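Local coordinates for protein putative oxidoreductase with NAD(P)-binding Rossmann-fold domain (Clostridium difficile, PDB 3UUW) that probably catalyses an NAD(P)-dependent oxidation or reduction, as a Rossmann-fold dehydrogenase of the GFO/IDH/MocA family, at residues F124-C129 with K239-L244; L23-K28 with D271-F276; N117-V122 with D278-N283; H170-A175 with Q297-K302. All blocks are in the same frame, centred on the assembly; numbering follows the deposited sequence. Where two conformers were deposited one is given.

Interaction 1: residues F124-C129 with K239-L244; sequences FNRRFC and KNLNVL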
loop_
_atom_site.group_PDB
_atom_site.type_symbol
_atom_site.label_atom_id
_atom_site.label_comp_id
_atom_site.label_asym_id
_atom_site.label_seq_id
_atom_site.Cartn_x
_atom_site.Cartn_y
_atom_site.Cartn_z
ATOM N N PHE A 124 16.296 8.641 24.481
ATOM C CA PHE A 124 15.000 8.711 23.803
ATOM C C PHE A 124 15.278 8.841 22.318
ATOM O O PHE A 124 15.191 9.924 21.733
ATOM C CB PHE A 124 14.127 9.851 24.361
ATOM C CG PHE A 124 13.612 9.586 25.747
ATOM C CD1 PHE A 124 12.709 8.551 25.978
ATOM C CD2 PHE A 124 13.994 10.377 26.812
ATOM C CE1 PHE A 124 12.257 8.300 27.229
ATOM C CE2 PHE A 124 13.525 10.119 28.068
ATOM C CZ PHE A 124 12.652 9.087 28.272
ATOM N N ASN A 125 15.625 7.708 21.699
ATOM C CA ASN A 125 16.031 7.704 20.297
ATOM C C ASN A 125 15.011 8.284 19.320
ATOM O O ASN A 125 15.386 8.845 18.286
ATOM C CB ASN A 125 16.455 6.299 19.848
ATOM C CG ASN A 125 15.367 5.295 20.048
ATOM O OD1 ASN A 125 15.044 4.957 21.191
ATOM N ND2 ASN A 125 14.746 4.845 18.950
ATOM N N ARG A 126 13.724 8.169 19.645
ATOM C CA ARG A 126 12.684 8.643 18.744
ATOM C C ARG A 126 12.774 10.152 18.477
ATOM O O ARG A 126 12.394 10.603 17.406
ATOM C CB ARG A 126 11.310 8.192 19.244
ATOM C CG ARG A 126 11.094 6.734 19.068
ATOM C CD ARG A 126 9.989 6.215 19.939
ATOM N NE ARG A 126 9.760 4.815 19.646
ATOM C CZ ARG A 126 10.578 3.834 19.992
ATOM N NH1 ARG A 126 11.675 4.070 20.706
ATOM N NH2 ARG A 126 10.284 2.583 19.633
ATOM N N ARG A 127 13.320 10.923 19.426
ATOM C CA ARG A 127 13.532 12.359 19.212
ATOM C C ARG A 127 14.555 12.648 18.103
ATOM O O ARG A 127 14.667 13.788 17.619
ATOM C CB ARG A 127 13.958 13.039 20.500
ATOM C CG ARG A 127 13.000 12.906 21.648
ATOM C CD ARG A 127 13.341 13.959 22.679
ATOM N NE ARG A 127 12.703 13.762 23.971
ATOM C CZ ARG A 127 12.738 14.654 24.961
ATOM N NH1 ARG A 127 13.294 15.847 24.783
ATOM N NH2 ARG A 127 12.165 14.377 26.124
ATOM N N PHE A 128 15.310 11.617 17.712
ATOM C CA PHE A 128 16.318 11.712 16.666
ATOM C C PHE A 128 15.993 10.852 15.444
ATOM O O PHE A 128 16.800 10.749 14.509
ATOM C CB PHE A 128 17.700 11.332 17.226
ATOM C CG PHE A 128 18.259 12.347 18.163
ATOM C CD1 PHE A 128 17.818 12.413 19.469
ATOM C CD2 PHE A 128 19.193 13.269 17.736
ATOM C CE1 PHE A 128 18.309 13.352 20.329
ATOM C CE2 PHE A 128 19.689 14.214 18.601
ATOM C CZ PHE A 128 19.242 14.252 19.897
ATOM N N CYS A 129 14.821 10.214 15.463
ATOM C CA CYS A 129 14.357 9.426 14.333
ATOM C C CYS A 129 14.214 10.397 13.147
ATOM O O CYS A 129 13.455 11.342 13.207
ATOM C CB CYS A 129 13.044 8.731 14.692
ATOM S SG CYS A 129 12.173 8.010 13.288
ATOM N N LYS A 239 5.366 5.199 9.789
ATOM C CA LYS A 239 5.088 3.850 10.210
ATOM C C LYS A 239 6.381 3.095 10.447
ATOM O O LYS A 239 7.282 3.101 9.599
ATOM C CB LYS A 239 4.274 3.111 9.138
ATOM C CG LYS A 239 2.910 3.705 8.894
ATOM C CD LYS A 239 2.177 2.906 7.799
ATOM C CE LYS A 239 0.758 3.408 7.578
ATOM N NZ LYS A 239 0.108 2.617 6.501
ATOM N N ASN A 240 6.452 2.443 11.596
ATOM C CA ASN A 240 7.619 1.632 11.997
ATOM C C ASN A 240 8.951 2.378 11.869
ATOM O O ASN A 240 10.003 1.781 11.544
ATOM C CB ASN A 240 7.639 0.318 11.204
ATOM C CG ASN A 240 6.436 -0.557 11.505
ATOM O OD1 ASN A 240 5.876 -0.507 12.597
ATOM N ND2 ASN A 240 6.089 -1.415 10.570
ATOM N N LEU A 241 8.884 3.684 12.116
ATOM C CA LEU A 241 10.025 4.607 12.067
ATOM C C LEU A 241 10.694 4.741 10.715
ATOM O O LEU A 241 11.714 5.456 10.605
ATOM C CB LEU A 241 11.083 4.243 13.134
ATOM C CG LEU A 241 10.625 4.277 14.581
ATOM C CD1 LEU A 241 9.875 3.052 14.936
ATOM C CD2 LEU A 241 11.839 4.447 15.545
ATOM N N ASN A 242 10.153 4.114 9.664
ATOM C CA ASN A 242 10.903 4.056 8.426
ATOM C C ASN A 242 10.163 4.202 7.107
ATOM O O ASN A 242 10.765 4.074 6.030
ATOM C CB ASN A 242 11.808 2.819 8.422
ATOM C CG ASN A 242 11.039 1.527 8.284
ATOM O OD1 ASN A 242 9.828 1.530 8.085
ATOM N ND2 ASN A 242 11.751 0.396 8.363
ATOM N N VAL A 243 8.860 4.474 7.188
ATOM C CA VAL A 243 8.069 4.808 6.014
ATOM C C VAL A 243 7.286 6.078 6.326
ATOM O O VAL A 243 6.691 6.172 7.386
ATOM C CB VAL A 243 7.114 3.686 5.632
ATOM C CG1 VAL A 243 6.190 4.150 4.481
ATOM C CG2 VAL A 243 7.919 2.445 5.212
ATOM N N LEU A 244 7.370 7.064 5.438
ATOM C CA LEU A 244 6.702 8.342 5.642
ATOM C C LEU A 244 5.590 8.526 4.597
ATOM O O LEU A 244 5.832 8.396 3.387
ATOM C CB LEU A 244 7.714 9.476 5.592
ATOM C CG LEU A 244 7.279 10.880 6.042
ATOM C CD1 LEU A 244 8.474 11.696 6.508
ATOM C CD2 LEU A 244 6.552 11.572 4.936
#
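With SG turned anti to the backbone nitrogen (chi1 168°), Cys129 aims its sulfur at the hairpin turn, while Leu241, whose CG lies beside its own nitrogen (chi1 -60°), brings its branched end up against the short 3-10 turn 125-128. The sulfur rests against both the side chain and the backbone of the leucine: Cys129 SG is 3.9 Å from Leu241 CB and 3.7 Å from Leu241 O. No hydrogen bond crosses the contact. A small, polarisable thiol suits this buried place, since it can pack on a methylene and a carbonyl together. Higher up the leucine, one methyl does the touching. Leu241 CD2 lies 4.3 Å from Arg126 CG, on the aliphatic part of the arginine, and 4.5 Å from Asn125 ND2. The polar ends of these two have other partners: Arg126 NE forms a salt bridge with Glu225, and Asn125 ND2 is hydrogen-bonded to Lys267 O.

The tight turn helps to present Leu241. Asn240 and Leu241 both have positive phi, close to a type I' turn, and asparagine accepts that conformation readily. Lys239 O receives Asn242 N at 3.0 Å and Val243 N at 3.2 Å, and the latter pair of residues forms a classic beta bulge opposite Lys239.

The hairpin joins strands 234-239 and 243-248 of the mixed sheet. Cys129 is the N-cap residue of helix 130-138, on which Leu244 also packs, and Arg126 lies against Thr174 of helix 160-179; the loop thus touches helix 160-179 on its own account, while hairpin and loop share helix 130-138.

Interaction 2: residues L23-K28 with D271-F276; sequences LPILTK and DISNHF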
loop_
_atom_site.group_PDB
_atom_site.type_symbol
_atom_site.label_atom_id
_atom_site.label_comp_id
_atom_site.label_asym_id
_atom_site.label_seq_id
_atom_site.Cartn_x
_atom_site.Cartn_y
_atom_site.Cartn_z
ATOM N N LEU A 23 26.381 -1.078 19.776
ATOM C CA LEU A 23 27.653 -1.619 19.292
ATOM C C LEU A 23 27.789 -1.493 17.777
ATOM O O LEU A 23 28.861 -1.064 17.296
ATOM C CB LEU A 23 27.880 -3.060 19.787
ATOM C CG LEU A 23 28.361 -3.145 21.241
ATOM C CD1 LEU A 23 28.220 -4.533 21.825
ATOM C CD2 LEU A 23 29.815 -2.624 21.354
ATOM N N PRO A 24 26.711 -1.796 17.014
ATOM C CA PRO A 24 26.917 -1.711 15.561
ATOM C C PRO A 24 27.310 -0.330 15.047
ATOM O O PRO A 24 27.953 -0.229 14.007
ATOM C CB PRO A 24 25.570 -2.157 14.991
ATOM C CG PRO A 24 25.034 -3.107 16.044
ATOM C CD PRO A 24 25.396 -2.410 17.327
ATOM N N ILE A 25 26.940 0.720 15.759
ATOM C CA ILE A 25 27.347 2.068 15.330
ATOM C C ILE A 25 28.634 2.542 16.019
ATOM O O ILE A 25 29.534 3.121 15.357
ATOM C CB ILE A 25 26.196 3.087 15.462
ATOM C CG1 ILE A 25 25.546 3.008 16.825
ATOM C CG2 ILE A 25 25.183 2.848 14.380
ATOM C CD1 ILE A 25 24.201 3.757 16.953
ATOM N N LEU A 26 28.767 2.268 17.316
ATOM C CA LEU A 26 29.878 2.807 18.077
ATOM C C LEU A 26 31.195 2.095 17.815
ATOM O O LEU A 26 32.247 2.669 18.055
ATOM C CB LEU A 26 29.558 2.819 19.576
ATOM C CG LEU A 26 28.427 3.764 19.985
ATOM C CD1 LEU A 26 28.112 3.548 21.454
ATOM C CD2 LEU A 26 28.788 5.251 19.675
ATOM N N THR A 27 31.134 0.863 17.302
ATOM C CA THR A 27 32.350 0.124 16.999
ATOM C C THR A 27 33.051 0.626 15.746
ATOM O O THR A 27 34.191 0.217 15.498
ATOM C CB THR A 27 32.105 -1.392 16.941
ATOM O OG1 THR A 27 31.081 -1.664 15.993
ATOM C CG2 THR A 27 31.707 -1.917 18.334
ATOM N N LYS A 28 32.359 1.467 14.951
ATOM C CA LYS A 28 32.977 2.243 13.866
ATOM C C LYS A 28 33.278 3.573 14.567
ATOM O O LYS A 28 32.481 4.533 14.562
ATOM C CB LYS A 28 32.043 2.405 12.677
ATOM C CG LYS A 28 32.676 3.124 11.518
ATOM C CD LYS A 28 31.695 3.296 10.389
ATOM C CE LYS A 28 32.353 3.956 9.226
ATOM N NZ LYS A 28 33.433 3.119 8.669
ATOM N N ASP A 271 21.947 8.917 15.281
ATOM C CA ASP A 271 22.057 10.349 15.483
ATOM C C ASP A 271 22.100 10.725 16.964
ATOM O O ASP A 271 22.840 11.643 17.339
ATOM C CB ASP A 271 20.976 11.074 14.726
ATOM C CG ASP A 271 21.188 10.980 13.211
ATOM O OD1 ASP A 271 22.372 10.963 12.769
ATOM O OD2 ASP A 271 20.192 10.898 12.481
ATOM N N ILE A 272 21.362 9.999 17.799
ATOM C CA ILE A 272 21.361 10.341 19.224
ATOM C C ILE A 272 22.737 10.049 19.831
ATOM O O ILE A 272 23.242 10.823 20.643
ATOM C CB ILE A 272 20.231 9.658 20.031
ATOM C CG1 ILE A 272 20.049 10.389 21.369
ATOM C CG2 ILE A 272 20.469 8.123 20.240
ATOM C CD1 ILE A 272 18.843 9.907 22.161
ATOM N N SER A 273 23.338 8.928 19.438
ATOM C CA SER A 273 24.641 8.548 19.987
ATOM C C SER A 273 25.704 9.565 19.519
ATOM O O SER A 273 26.552 10.017 20.312
ATOM C CB SER A 273 24.989 7.103 19.619
ATOM O OG SER A 273 23.984 6.189 20.104
ATOM N N ASN A 274 25.673 9.929 18.236
ATOM C CA ASN A 274 26.626 10.890 17.722
ATOM C C ASN A 274 26.437 12.284 18.313
ATOM O O ASN A 274 27.400 13.019 18.523
ATOM C CB ASN A 274 26.607 10.920 16.202
ATOM C CG ASN A 274 27.198 9.643 15.589
ATOM O OD1 ASN A 274 28.036 8.984 16.194
ATOM N ND2 ASN A 274 26.771 9.319 14.377
ATOM N N HIS A 275 25.198 12.660 18.582
ATOM C CA HIS A 275 24.908 13.914 19.206
ATOM C C HIS A 275 25.483 13.966 20.619
ATOM O O HIS A 275 26.055 14.971 21.005
ATOM C CB HIS A 275 23.404 14.160 19.232
ATOM C CG HIS A 275 23.032 15.517 19.735
ATOM N ND1 HIS A 275 23.509 16.676 19.156
ATOM C CD2 HIS A 275 22.265 15.901 20.777
ATOM C CE1 HIS A 275 23.021 17.717 19.806
ATOM N NE2 HIS A 275 22.257 17.273 20.790
ATOM N N PHE A 276 25.324 12.891 21.380
ATOM C CA PHE A 276 25.920 12.794 22.722
ATOM C C PHE A 276 27.408 13.123 22.671
ATOM O O PHE A 276 27.906 13.924 23.462
ATOM C CB PHE A 276 25.690 11.383 23.326
ATOM C CG PHE A 276 26.310 11.171 24.677
ATOM C CD1 PHE A 276 25.784 11.786 25.818
ATOM C CD2 PHE A 276 27.413 10.344 24.822
ATOM C CE1 PHE A 276 26.371 11.581 27.076
ATOM C CE2 PHE A 276 27.979 10.129 26.075
ATOM C CZ PHE A 276 27.450 10.750 27.193
#
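Leu23 O, gripped twice by Thr27, braces the helical turn from which Ile25 and Leu26 reach over to Ser273. The hydroxyl Thr27 OG1 donates to Leu23 O at 2.6 Å, tilted 32° from the carbonyl plane, and the amide Thr27 N reaches Leu23 O at 3.0 Å. Threonine suits this turn, because its hydroxyl can fold back on the carbonyl four residues earlier.

Between the helices the contact is light and involves no hydrogen bond. Ile25 holds CG1 between its backbone nitrogen and carbonyl carbon (chi1 49°), an unusual choice for an isoleucine in a helix, here in a turn kinked at Pro24. From there the chain runs on extended, so that Ile25 CD1 ends 4.0 Å from Ser273 OG. Leu26 comes in beside it, with Leu26 CD2 4.2 Å from Ser273 CB. Two aliphatic methyls thus share one small residue on the opposing helix. Serine fits because it is short, and its buried hydroxyl is hydrogen-bonded within its own helix to Phe269 O, so it can face hydrocarbon with its polarity already answered.

Both helices also pack on the parallel sheet: Leu26 lies on Met9, Met11 and Phe71, and Ser273 also touches Phe71. At the end of segment 23-28, Thr27 O accepts a hydrogen bond from Arg53 of a second subunit. Helix 16-26 is the one that follows the first strand, after a glycine-rich turn consistent with a dinucleotide-binding motif, as in Rossmann folds; helix 269-281 packs against it through Ser273.

Interaction 3: residues N117-V122 with D278-N283; sequences NLNLMV and DCIENN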
loop_
_atom_site.group_PDB
_atom_site.type_symbol
_atom_site.label_atom_id
_atom_site.label_comp_id
_atom_site.label_asym_id
_atom_site.label_seq_id
_atom_site.Cartn_x
_atom_site.Cartn_y
_atom_site.Cartn_z
ATOM N N ASN A 117 29.454 19.377 36.230
ATOM C CA ASN A 117 29.505 19.897 34.870
ATOM C C ASN A 117 29.616 18.762 33.852
ATOM O O ASN A 117 30.457 18.782 32.932
ATOM C CB ASN A 117 30.634 20.908 34.693
ATOM C CG ASN A 117 30.155 22.133 33.982
ATOM O OD1 ASN A 117 30.172 22.201 32.754
ATOM N ND2 ASN A 117 29.628 23.092 34.757
ATOM N N LEU A 118 28.744 17.770 34.023
ATOM C CA LEU A 118 28.712 16.605 33.152
ATOM C C LEU A 118 27.334 16.438 32.519
ATOM O O LEU A 118 26.319 16.835 33.098
ATOM C CB LEU A 118 29.030 15.351 33.959
ATOM C CG LEU A 118 30.415 15.309 34.584
ATOM C CD1 LEU A 118 30.500 14.125 35.560
ATOM C CD2 LEU A 118 31.512 15.225 33.516
ATOM N N ASN A 119 27.307 15.870 31.320
ATOM C CA ASN A 119 26.066 15.590 30.632
ATOM C C ASN A 119 25.571 14.211 31.026
ATOM O O ASN A 119 26.340 13.228 31.019
ATOM C CB ASN A 119 26.254 15.627 29.112
ATOM C CG ASN A 119 26.532 17.019 28.593
ATOM O OD1 ASN A 119 26.054 18.009 29.166
ATOM N ND2 ASN A 119 27.300 17.109 27.497
ATOM N N LEU A 120 24.317 14.172 31.444
ATOM C CA LEU A 120 23.614 12.924 31.764
ATOM C C LEU A 120 22.450 12.920 30.799
ATOM O O LEU A 120 21.542 13.742 30.937
ATOM C CB LEU A 120 23.132 12.939 33.224
ATOM C CG LEU A 120 22.272 11.760 33.688
ATOM C CD1 LEU A 120 22.982 10.444 33.491
ATOM C CD2 LEU A 120 21.860 11.971 35.176
ATOM N N MET A 121 22.521 12.055 29.785
ATOM C CA MET A 121 21.517 12.002 28.721
ATOM C C MET A 121 20.790 10.664 28.721
ATOM O O MET A 121 21.427 9.606 28.832
ATOM C CB MET A 121 22.195 12.169 27.372
ATOM C CG MET A 121 21.261 12.367 26.206
ATOM S SD MET A 121 22.229 12.515 24.683
ATOM C CE MET A 121 20.907 12.939 23.529
ATOM N N VAL A 122 19.466 10.711 28.545
ATOM C CA VAL A 122 18.636 9.514 28.447
ATOM C C VAL A 122 18.323 9.254 26.980
ATOM O O VAL A 122 18.016 10.177 26.204
ATOM C CB VAL A 122 17.348 9.640 29.285
ATOM C CG1 VAL A 122 16.432 8.457 29.053
ATOM C CG2 VAL A 122 17.730 9.793 30.798
ATOM N N ASP A 278 29.083 14.674 20.159
ATOM C CA ASP A 278 29.277 16.044 19.635
ATOM C C ASP A 278 29.126 17.084 20.723
ATOM O O ASP A 278 29.870 18.057 20.767
ATOM C CB ASP A 278 28.289 16.352 18.499
ATOM C CG ASP A 278 28.648 15.661 17.187
ATOM O OD1 ASP A 278 29.794 15.211 17.027
ATOM O OD2 ASP A 278 27.769 15.591 16.303
ATOM N N CYS A 279 28.167 16.880 21.611
ATOM C CA CYS A 279 27.926 17.825 22.701
ATOM C C CYS A 279 29.102 17.881 23.673
ATOM O O CYS A 279 29.444 18.963 24.189
ATOM C CB CYS A 279 26.621 17.509 23.422
ATOM S SG CYS A 279 25.151 17.923 22.452
ATOM N N ILE A 280 29.722 16.731 23.916
ATOM C CA ILE A 280 30.926 16.692 24.720
ATOM C C ILE A 280 32.026 17.486 24.004
ATOM O O ILE A 280 32.708 18.318 24.609
ATOM C CB ILE A 280 31.382 15.252 24.977
ATOM C CG1 ILE A 280 30.384 14.563 25.921
ATOM C CG2 ILE A 280 32.788 15.236 25.598
ATOM C CD1 ILE A 280 30.472 13.019 25.975
ATOM N N GLU A 281 32.189 17.222 22.715
ATOM C CA GLU A 281 33.186 17.915 21.909
ATOM C C GLU A 281 33.032 19.434 21.950
ATOM O O GLU A 281 34.027 20.168 22.012
ATOM C CB GLU A 281 33.115 17.429 20.462
ATOM C CG GLU A 281 34.041 18.166 19.502
ATOM C CD GLU A 281 35.520 17.937 19.778
ATOM O OE1 GLU A 281 35.893 16.852 20.287
ATOM O OE2 GLU A 281 36.319 18.854 19.451
ATOM N N ASN A 282 31.791 19.908 21.945
ATOM C CA ASN A 282 31.525 21.337 21.853
ATOM C C ASN A 282 31.169 21.999 23.175
ATOM O O ASN A 282 30.743 23.147 23.187
ATOM C CB ASN A 282 30.423 21.564 20.820
ATOM C CG ASN A 282 30.891 21.278 19.424
ATOM O OD1 ASN A 282 30.424 20.335 18.770
ATOM N ND2 ASN A 282 31.837 22.077 18.958
ATOM N N ASN A 283 31.311 21.268 24.278
ATOM C CA ASN A 283 31.054 21.810 25.623
ATOM C C ASN A 283 29.634 22.365 25.805
ATOM O O ASN A 283 29.443 23.461 26.368
ATOM C CB ASN A 283 32.067 22.908 25.956
ATOM C CG ASN A 283 31.981 23.368 27.398
ATOM O OD1 ASN A 283 31.721 22.567 28.303
ATOM N ND2 ASN A 283 32.185 24.659 27.624
#
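Asn119 points its carboxamide at the last turn of helix 269-281, where the nitrogen settles over Cys279 and Ile280. CB points toward the helix, and CG beside the backbone nitrogen (chi1 -69°) sets the amide over it. Asn119 ND2 then lies 4.2 Å from Cys279 CB and 4.3 Å from Ile280 CG1, both plain van der Waals neighbours. The polar partner of this nitrogen is Ile284 O, just past the segment, to which it donates a hydrogen bond. Asparagine is thus well chosen: it is short enough for this buried position between strand and helix and has an N-H to spend on the chain leaving the helix.

Cys279 shows its methylene to the amide, because its sulfur, anti to the carbonyl carbon (chi1 -72°), is directed farther from Asn119 ND2 than CB is. Ile280 has a similar first torsion and an extended second one, so its chain runs past the amide with CG1 the nearest point; the side chain also packs on His92.

A Schellman motif turns the chain here and probably helps to place Ile284 O. Asn283, with positive phi, ends the helix, Asn283 N bonding Ile280 O at 3.3 Å while Ile284 N returns to Cys279 O. Asn117 plays the same part after helix 103-116, and asparagine tolerates this left-handed backbone well.

Beyond Asn119, Leu120 meets helix 103-116 and the extended Met121 meets helix 269-281. Strand 120-122 is paired in parallel with strand 92-95, and helix 103-116 links the two as the beta-alpha-beta crossover expected of a Rossmann fold.

Interaction 4: residues H170-A175 with Q297-K302; sequences HVIDTA and QRLLEK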
loop_
_atom_site.group_PDB
_atom_site.type_symbol
_atom_site.label_atom_id
_atom_site.label_comp_id
_atom_site.label_asym_id
_atom_site.label_seq_id
_atom_site.Cartn_x
_atom_site.Cartn_y
_atom_site.Cartn_z
ATOM N N HIS A 170 8.202 5.393 25.725
ATOM C CA HIS A 170 8.559 5.878 24.391
ATOM C C HIS A 170 7.415 6.614 23.713
ATOM O O HIS A 170 7.640 7.627 23.046
ATOM C CB HIS A 170 9.013 4.749 23.471
ATOM C CG HIS A 170 10.386 4.250 23.761
ATOM N ND1 HIS A 170 11.508 5.050 23.678
ATOM C CD2 HIS A 170 10.827 3.012 24.088
ATOM C CE1 HIS A 170 12.578 4.329 23.965
ATOM N NE2 HIS A 170 12.192 3.086 24.209
ATOM N N VAL A 171 6.204 6.104 23.890
ATOM C CA VAL A 171 5.005 6.720 23.329
ATOM C C VAL A 171 4.752 8.092 23.980
ATOM O O VAL A 171 4.548 9.117 23.290
ATOM C CB VAL A 171 3.790 5.761 23.468
ATOM C CG1 VAL A 171 2.512 6.429 22.961
ATOM C CG2 VAL A 171 4.038 4.461 22.697
ATOM N N ILE A 172 4.781 8.118 25.309
ATOM C CA ILE A 172 4.564 9.351 26.089
ATOM C C ILE A 172 5.662 10.362 25.794
ATOM O O ILE A 172 5.374 11.525 25.556
ATOM C CB ILE A 172 4.474 9.054 27.583
ATOM C CG1 ILE A 172 3.259 8.169 27.870
ATOM C CG2 ILE A 172 4.401 10.356 28.440
ATOM C CD1 ILE A 172 1.916 8.707 27.317
ATOM N N ASP A 173 6.921 9.938 25.790
ATOM C CA ASP A 173 7.977 10.907 25.508
ATOM C C ASP A 173 7.842 11.517 24.109
ATOM O O ASP A 173 8.034 12.718 23.923
ATOM C CB ASP A 173 9.372 10.302 25.630
ATOM C CG ASP A 173 10.452 11.367 25.527
ATOM O OD1 ASP A 173 10.629 12.119 26.518
ATOM O OD2 ASP A 173 11.081 11.474 24.452
ATOM N N THR A 174 7.536 10.687 23.122
ATOM C CA THR A 174 7.376 11.195 21.753
ATOM C C THR A 174 6.210 12.194 21.699
ATOM O O THR A 174 6.301 13.248 21.057
ATOM C CB THR A 174 7.203 10.055 20.767
ATOM O OG1 THR A 174 8.318 9.164 20.868
ATOM C CG2 THR A 174 7.069 10.590 19.341
ATOM N N ALA A 175 5.125 11.871 22.403
ATOM C CA ALA A 175 3.970 12.749 22.503
ATOM C C ALA A 175 4.349 14.126 23.061
ATOM O O ALA A 175 3.963 15.147 22.501
ATOM C CB ALA A 175 2.879 12.106 23.362
ATOM N N GLN A 297 8.526 10.071 32.381
ATOM C CA GLN A 297 8.476 9.167 33.525
ATOM C C GLN A 297 7.614 9.715 34.669
ATOM O O GLN A 297 6.876 8.967 35.306
ATOM C CB GLN A 297 9.876 8.863 34.024
ATOM C CG GLN A 297 9.928 7.708 35.011
ATOM C CD GLN A 297 11.341 7.419 35.461
ATOM O OE1 GLN A 297 12.286 8.099 35.042
ATOM N NE2 GLN A 297 11.492 6.426 36.337
ATOM N N ARG A 298 7.697 11.020 34.877
ATOM C CA ARG A 298 6.909 11.699 35.893
ATOM C C ARG A 298 5.425 11.526 35.586
ATOM O O ARG A 298 4.637 11.226 36.479
ATOM C CB ARG A 298 7.296 13.183 35.953
ATOM C CG ARG A 298 6.722 13.919 37.100
ATOM C CD ARG A 298 6.998 15.430 36.976
ATOM N NE ARG A 298 8.423 15.743 37.006
ATOM C CZ ARG A 298 9.197 15.701 38.095
ATOM N NH1 ARG A 298 8.701 15.356 39.280
ATOM N NH2 ARG A 298 10.484 16.020 37.993
ATOM N N LEU A 299 5.045 11.664 34.321
ATOM C CA LEU A 299 3.661 11.508 33.951
ATOM C C LEU A 299 3.228 10.071 34.190
ATOM O O LEU A 299 2.141 9.817 34.713
ATOM C CB LEU A 299 3.453 11.922 32.492
ATOM C CG LEU A 299 2.039 11.866 31.931
ATOM C CD1 LEU A 299 1.069 12.535 32.886
ATOM C CD2 LEU A 299 2.026 12.541 30.564
ATOM N N LEU A 300 4.092 9.121 33.851
ATOM C CA LEU A 300 3.787 7.700 34.079
ATOM C C LEU A 300 3.659 7.323 35.555
ATOM O O LEU A 300 2.816 6.498 35.911
ATOM C CB LEU A 300 4.813 6.805 33.389
ATOM C CG LEU A 300 4.754 6.842 31.858
ATOM C CD1 LEU A 300 5.903 6.065 31.247
ATOM C CD2 LEU A 300 3.414 6.301 31.378
ATOM N N GLU A 301 4.475 7.929 36.416
ATOM C CA GLU A 301 4.364 7.687 37.855
ATOM C C GLU A 301 3.012 8.168 38.375
ATOM O O GLU A 301 2.391 7.520 39.210
ATOM C CB GLU A 301 5.533 8.339 38.621
ATOM C CG GLU A 301 6.833 7.571 38.492
ATOM C CD GLU A 301 7.907 7.965 39.539
ATOM O OE1 GLU A 301 7.672 8.855 40.391
ATOM O OE2 GLU A 301 8.986 7.350 39.518
ATOM N N LYS A 302 2.543 9.293 37.857
ATOM C CA LYS A 302 1.223 9.813 38.222
ATOM C C LYS A 302 0.127 8.816 37.802
ATOM O O LYS A 302 -0.788 8.508 38.571
ATOM C CB LYS A 302 1.079 11.191 37.596
ATOM C CG LYS A 302 -0.169 12.008 37.906
ATOM C CD LYS A 302 0.215 13.505 37.912
ATOM C CE LYS A 302 -0.770 14.374 37.181
ATOM N NZ LYS A 302 -0.510 14.273 35.711
#
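Ile172 is the one residue of segment 170-175 that presses on segment 297-302, and the latter answers it with two leucines. Gln297 starts with CB pointing away from segment 170-175; its NE2 is hydrogen-bonded to Ala100 O. Arg298 is likewise engaged outside the contact, in salt bridges with Glu107 and Glu291. Leu299 then turns inward: CG anti to the backbone nitrogen (chi1 -178°) puts Leu299 CD2 3.9 Å from Ile172 CG2, the two side chains crossing at about a right angle. Leu300, with CG swung to the side of its nitrogen (chi1 -68°), approaches at a slant and sets CD2 4.0 Å from Ile172 CG1. The different first torsions let adjacent leucines reach separate branches of one isoleucine, whose beta-branching offers both. Glu301 follows, its OE2 accepting a hydrogen bond from Val103 N.

On the first helix, Thr174 OG1 donates back to His170 O at 2.8 Å, meeting a hydroxyl's need inside the helix.

Helix 160-179 packs on the mixed sheet, Ile172 touching Thr214 of strand 211-217 while Val171 and Ala175 lie on strand 142-150, and also on helix 295-305, where Leu300 further touches Ile165, Tyr168 and Ile169.

Interactions 2 and 3 both draw on helix 269-281, interaction 3 at its C-terminal end, with centres 14 Å apart, and Met121 joins them: Met121 CE lies 3.4 Å from Ile272 CG1. Interaction 1 touches both, since Phe128 CZ meets His275 CD2 of interaction 2 at 3.6 Å and Phe128 CE1 lies 4.1 Å from Met121 CE of interaction 3. It is also tied to interaction 4 by the salt bridge of Arg127 NH2 with Asp173 OD1, 2.8 Å long. Interactions 2 and 4 do not touch; their nearest atoms are about 8 Å apart. Segment 124-129 therefore bridges the probable nucleotide-binding Rossmann part and the helices packed on the mixed sheet.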